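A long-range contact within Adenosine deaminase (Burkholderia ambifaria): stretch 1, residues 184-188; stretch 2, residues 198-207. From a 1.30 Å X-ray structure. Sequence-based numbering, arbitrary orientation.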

ATOM      1  N   GLY A 184      -1.885   7.353  12.362  1.00  9.50           N
ATOM      2  CA  GLY A 184      -2.213   8.507  11.551  1.00  8.04           C
ATOM      3  C   GLY A 184      -3.339   8.223  10.598  1.00  8.06           C
ATOM      4  O   GLY A 184      -3.941   7.143  10.672  1.00  8.22           O
ATOM      5  N   ILE A 185      -3.609   9.180   9.712  1.00  7.71           N
ATOM      6  CA  ILE A 185      -4.690   9.047   8.741  1.00  7.25           C
ATOM      7  C   ILE A 185      -4.195   9.092   7.310  1.00  7.73           C
ATOM      8  O   ILE A 185      -3.118   9.620   7.016  1.00  7.68           O
ATOM      9  N   GLY A 186      -5.021   8.549   6.426  1.00  8.07           N
ATOM     10  CA  GLY A 186      -4.828   8.652   4.991  1.00  8.52           C
ATOM     11  C   GLY A 186      -6.128   9.070   4.312  1.00  7.13           C
ATOM     12  O   GLY A 186      -7.124   9.366   4.989  1.00  7.35           O
ATOM     13  N   ILE A 187      -6.124   9.117   2.980  1.00  7.18           N
ATOM     14  CA  ILE A 187      -7.338   9.386   2.206  1.00  8.87           C
ATOM     15  C   ILE A 187      -7.275   8.583   0.914  1.00  8.22           C
ATOM     16  O   ILE A 187      -6.241   8.561   0.243  1.00  7.76           O
ATOM     17  N   ASP A 188      -8.363   7.900   0.586  1.00  8.34           N
ATOM     18  CA  ASP A 188      -8.401   7.070  -0.612  1.00  8.55           C
ATOM     19  C   ASP A 188      -9.815   6.983  -1.198  1.00  7.99           C
ATOM     20  O   ASP A 188     -10.665   7.821  -0.885  1.00  8.84           O
ATOM     21  N   LEU A 198     -10.704  19.589  -0.135  1.00  8.38           N
ATOM     22  CA  LEU A 198     -12.047  19.419   0.397  1.00  9.32           C
ATOM     23  C   LEU A 198     -12.014  18.922   1.849  1.00  8.37           C
ATOM     24  O   LEU A 198     -12.923  19.205   2.635  1.00  9.92           O
ATOM     25  N   PHE A 199     -10.942  18.205   2.183  1.00  8.02           N
ATOM     26  CA  PHE A 199     -10.785  17.512   3.465  1.00  8.18           C
ATOM     27  C   PHE A 199      -9.797  18.211   4.401  1.00  9.44           C
ATOM     28  O   PHE A 199      -9.213  17.589   5.294  1.00  9.31           O
ATOM     29  N   TRP A 200      -9.640  19.519   4.216  1.00  9.64           N
ATOM     30  CA  TRP A 200      -8.701  20.297   5.017  1.00  9.34           C
ATOM     31  C   TRP A 200      -8.967  20.156   6.516  1.00  9.10           C
ATOM     32  O   TRP A 200      -8.028  20.102   7.314  1.00  9.24           O
ATOM     33  N   LYS A 201     -10.233  20.104   6.912  1.00  8.82           N
ATOM     34  CA  LYS A 201     -10.551  20.100   8.336  1.00  9.84           C
ATOM     35  C   LYS A 201     -10.063  18.842   9.054  1.00  9.09           C
ATOM     36  O   LYS A 201      -9.490  18.918  10.150  1.00  9.74           O
ATOM     37  N   ALA A 202     -10.269  17.690   8.427  1.00  9.20           N
ATOM     38  CA  ALA A 202      -9.849  16.438   9.027  1.00  8.61           C
ATOM     39  C   ALA A 202      -8.336  16.383   9.171  1.00  8.93           C
ATOM     40  O   ALA A 202      -7.822  15.884  10.176  1.00  8.18           O
ATOM     41  N   TYR A 203      -7.622  16.896   8.170  1.00  8.50           N
ATOM     42  CA  TYR A 203      -6.159  16.920   8.234  1.00  8.44           C
ATOM     43  C   TYR A 203      -5.661  17.862   9.325  1.00  8.86           C
ATOM     44  O   TYR A 203      -4.760  17.499  10.089  1.00  8.49           O
ATOM     45  N   ARG A 204      -6.267  19.046   9.423  1.00  7.98           N
ATOM     46  CA  ARG A 204      -5.951  19.965  10.514  1.00  8.21           C
ATOM     47  C   ARG A 204      -6.158  19.296  11.866  1.00  9.87           C
ATOM     48  O   ARG A 204      -5.297  19.356  12.751  1.00  8.53           O
ATOM     49  N   ASP A 205      -7.301  18.642  12.023  1.00  9.24           N
ATOM     50  CA  ASP A 205      -7.629  18.007  13.290  1.00  8.53           C
ATOM     51  C   ASP A 205      -6.671  16.858  13.599  1.00  8.40           C
ATOM     52  O   ASP A 205      -6.265  16.693  14.750  1.00 10.09           O
ATOM     53  N   ALA A 206      -6.309  16.061  12.597  1.00  8.99           N
ATOM     54  CA  ALA A 206      -5.417  14.924  12.836  1.00  8.74           C
ATOM     55  C   ALA A 206      -4.057  15.395  13.321  1.00  8.16           C
ATOM     56  O   ALA A 206      -3.520  14.861  14.297  1.00  9.42           O
ATOM     57  N   ARG A 207      -3.528  16.419  12.653  1.00  8.29           N
ATOM     58  CA  ARG A 207      -2.222  16.950  13.007  1.00  8.34           C
ATOM     59  C   ARG A 207      -2.277  17.603  14.388  1.00  8.92           C
ATOM     60  O   ARG A 207      -1.360  17.435  15.192  1.00 10.01           O
TER

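Strand 184-188 packs against helix 200-207, the two running nearly antiparallel, with 163° between their N-to-C directions and 9.1 Å between their axes at closest approach. This arrangement sets Ile185 near Ala206, their CA atoms 7.2 Å apart, and Ile187 near Phe199 at the other end of the contact, CA to CA 8.9 Å. The contact is small, burying 299 Å² over both sides, and no hydrogen bond crosses it. Three side chains account for most of that surface: Tyr203 from the helix, and Ile185 and Ile187 from the strand.

Ile185 and Ile187 both direct their CA-to-CB bonds toward the helix, as expected for alternate residues of a strand. Between them lies Gly186, which has no side chain. Ile185 takes chi1 p and chi2 t, a combination that carries CD1 into the space between Tyr203 and Ala206. There Ile185 CD1 sits almost exactly over the face of the tyrosine ring, 3.9 Å from the ring centroid of Tyr203 and 4° off the ring normal, so its methyl hydrogens can engage the pi cloud in a CH-pi contact. The same CD1 of Ile185 lies 3.7 Å from CB of Ala206, whose CA-to-CB bond points toward the strand, and 4.1 Å from the backbone O of Ala202. That carbonyl is already engaged within the helix, accepting a hydrogen bond from Ala206 N to Ala202 O at 2.9 Å.

Tyr203 is the helix residue most covered by the strand. Its CA-to-CB bond points sideways, but with chi1 m and chi2 79° the end of the side chain comes nearer to the strand. The hydroxyl approaches both Gly186 and Ile187, with Tyr203 OH 3.5 Å from Gly186 C and 3.1 Å from Ile187 CG2. Although Ile187 N is also 3.5 Å from Tyr203 OH, the angle is poor and the pair is not hydrogen-bonded; the hydroxyl finds its polar partner elsewhere in the structure. Toward the strand, then, the tyrosine contributes close packing.

Ile187 is extended, with both chi1 and chi2 t, and reaches two aromatic residues. Ile187 CG2 meets Tyr203 obliquely, 4.2 Å from Tyr203 CZ, whereas Ile187 CD1 extends to Phe199, the N-cap residue of the helix. Ile187 CD1 lies over one face of the phenylalanine ring, 3.8 Å from the Phe199 ring centroid and 27° off its normal, and comes within 3.4 Å of Phe199 CD2. The CA-to-CB bond of Phe199 points toward the strand, with chi1 m and chi2 -84°.

The remaining helix side chains contribute little or nothing. The CA-to-CB bond of Ala202 points toward the strand, but little of the residue is covered, while Trp200, Lys201, Arg204 and Arg207 are exposed and out of reach. Away from the contact, Arg204 and Asp205 form a salt bridge, with Arg204 NE and NH2 each donating to Asp205 OD1 at 2.9 Å.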

ATOM      1  CB  ILE A 185      -5.802  10.123   8.914  1.00  8.19           C
ATOM      2  CG1 ILE A 185      -5.249  11.528   8.648  1.00 10.17           C
ATOM      3  CG2 ILE A 185      -6.457  10.020  10.276  1.00 10.73           C
ATOM      4  CD1 ILE A 185      -6.333  12.547   8.358  1.00 11.25           C
ATOM      5  CB  ILE A 187      -7.552  10.902   1.930  1.00  8.35           C
ATOM      6  CG1 ILE A 187      -8.904  11.138   1.260  1.00  8.90           C
ATOM      7  CG2 ILE A 187      -6.432  11.497   1.070  1.00  8.25           C
ATOM      8  CD1 ILE A 187      -9.329  12.603   1.268  1.00  9.83           C
ATOM      9  CB  ASP A 188      -7.772   5.690  -0.346  1.00  8.59           C
ATOM     10  CG  ASP A 188      -8.388   4.970   0.844  1.00 11.74           C
ATOM     11  OD1 ASP A 188      -9.626   4.924   0.958  1.00 15.16           O
ATOM     12  OD2 ASP A 188      -7.624   4.435   1.681  1.00 12.35           O
ATOM     13  CB  LEU A 198     -12.827  18.442  -0.491  1.00 10.50           C
ATOM     14  CG  LEU A 198     -14.292  18.139  -0.187  1.00 11.70           C
ATOM     15  CD1 LEU A 198     -15.101  19.435  -0.176  1.00 13.51           C
ATOM     16  CD2 LEU A 198     -14.847  17.150  -1.219  1.00 12.99           C
ATOM     17  CB  PHE A 199     -10.390  16.055   3.192  1.00  9.41           C
ATOM     18  CG  PHE A 199     -11.402  15.348   2.344  1.00  8.07           C
ATOM     19  CD1 PHE A 199     -12.522  14.778   2.931  1.00 10.47           C
ATOM     20  CD2 PHE A 199     -11.300  15.343   0.957  1.00  9.34           C
ATOM     21  CE1 PHE A 199     -13.501  14.175   2.163  1.00 10.22           C
ATOM     22  CE2 PHE A 199     -12.279  14.734   0.181  1.00 10.12           C
ATOM     23  CZ  PHE A 199     -13.375  14.148   0.785  1.00 11.11           C
ATOM     24  CB  TRP A 200      -8.725  21.784   4.614  1.00  8.59           C
ATOM     25  CG  TRP A 200      -9.997  22.496   4.951  1.00  9.23           C
ATOM     26  CD1 TRP A 200     -11.082  22.668   4.138  1.00  9.45           C
ATOM     27  CD2 TRP A 200     -10.320  23.149   6.187  1.00  8.93           C
ATOM     28  NE1 TRP A 200     -12.059  23.371   4.796  1.00  9.16           N
ATOM     29  CE2 TRP A 200     -11.618  23.679   6.057  1.00  9.16           C
ATOM     30  CE3 TRP A 200      -9.635  23.332   7.397  1.00  8.93           C
ATOM     31  CZ2 TRP A 200     -12.250  24.382   7.092  1.00  9.50           C
ATOM     32  CZ3 TRP A 200     -10.255  24.022   8.412  1.00 10.68           C
ATOM     33  CH2 TRP A 200     -11.554  24.539   8.261  1.00 10.32           C
ATOM     34  CB  LYS A 201     -12.051  20.303   8.542  1.00 11.29           C
ATOM     35  CG  LYS A 201     -12.443  20.644   9.960  1.00 15.94           C
ATOM     36  CD  LYS A 201     -13.915  21.034  10.032  1.00 16.85           C
ATOM     37  CE  LYS A 201     -14.364  21.196  11.456  1.00 19.42           C
ATOM     38  NZ  LYS A 201     -15.815  21.469  11.456  1.00 16.29           N
ATOM     39  CB  ALA A 202     -10.349  15.266   8.203  1.00 10.67           C
ATOM     40  CB  TYR A 203      -5.531  17.210   6.852  1.00  8.11           C
ATOM     41  CG  TYR A 203      -5.474  15.949   6.014  1.00  7.13           C
ATOM     42  CD1 TYR A 203      -6.602  15.476   5.350  1.00  7.95           C
ATOM     43  CD2 TYR A 203      -4.311  15.205   5.932  1.00  8.83           C
ATOM     44  CE1 TYR A 203      -6.557  14.293   4.619  1.00  8.79           C
ATOM     45  CE2 TYR A 203      -4.262  14.026   5.209  1.00  7.31           C
ATOM     46  CZ  TYR A 203      -5.386  13.580   4.561  1.00  7.57           C
ATOM     47  OH  TYR A 203      -5.325  12.398   3.854  1.00  8.18           O
ATOM     48  CB  ARG A 204      -6.840  21.209  10.453  1.00 11.03           C
ATOM     49  CG  ARG A 204      -6.651  22.160  11.639  1.00 11.10           C
ATOM     50  CD  ARG A 204      -7.841  23.083  11.797  1.00 13.57           C
ATOM     51  NE  ARG A 204      -9.023  22.362  12.265  1.00 13.41           N
ATOM     52  CZ  ARG A 204     -10.198  22.933  12.508  1.00 14.87           C
ATOM     53  NH1 ARG A 204     -10.359  24.239  12.315  1.00 17.45           N
ATOM     54  NH2 ARG A 204     -11.215  22.198  12.937  1.00 17.74           N
ATOM     55  CB  ASP A 205      -9.073  17.483  13.282  1.00 11.67           C
ATOM     56  CG  ASP A 205     -10.109  18.585  13.345  1.00 11.07           C
ATOM     57  OD1 ASP A 205      -9.756  19.776  13.459  1.00 11.50           O
ATOM     58  OD2 ASP A 205     -11.307  18.236  13.305  1.00 13.99           O
ATOM     59  CB  ALA A 206      -5.275  14.082  11.578  1.00  7.94           C
ATOM     60  CB  ARG A 207      -1.697  17.908  11.938  1.00  9.55           C
ATOM     61  CG  ARG A 207      -1.417  17.187  10.621  1.00  9.74           C
ATOM     62  CD  ARG A 207      -0.639  18.043   9.638  1.00 14.81           C
ATOM     63  NE  ARG A 207       0.800  18.010   9.917  1.00 19.60           N
ATOM     64  CZ  ARG A 207       1.560  19.083  10.122  1.00 20.53           C
ATOM     65  NH1 ARG A 207       1.041  20.305  10.088  1.00 25.51           N
ATOM     66  NH2 ARG A 207       2.857  18.934  10.362  1.00 23.78           N
TER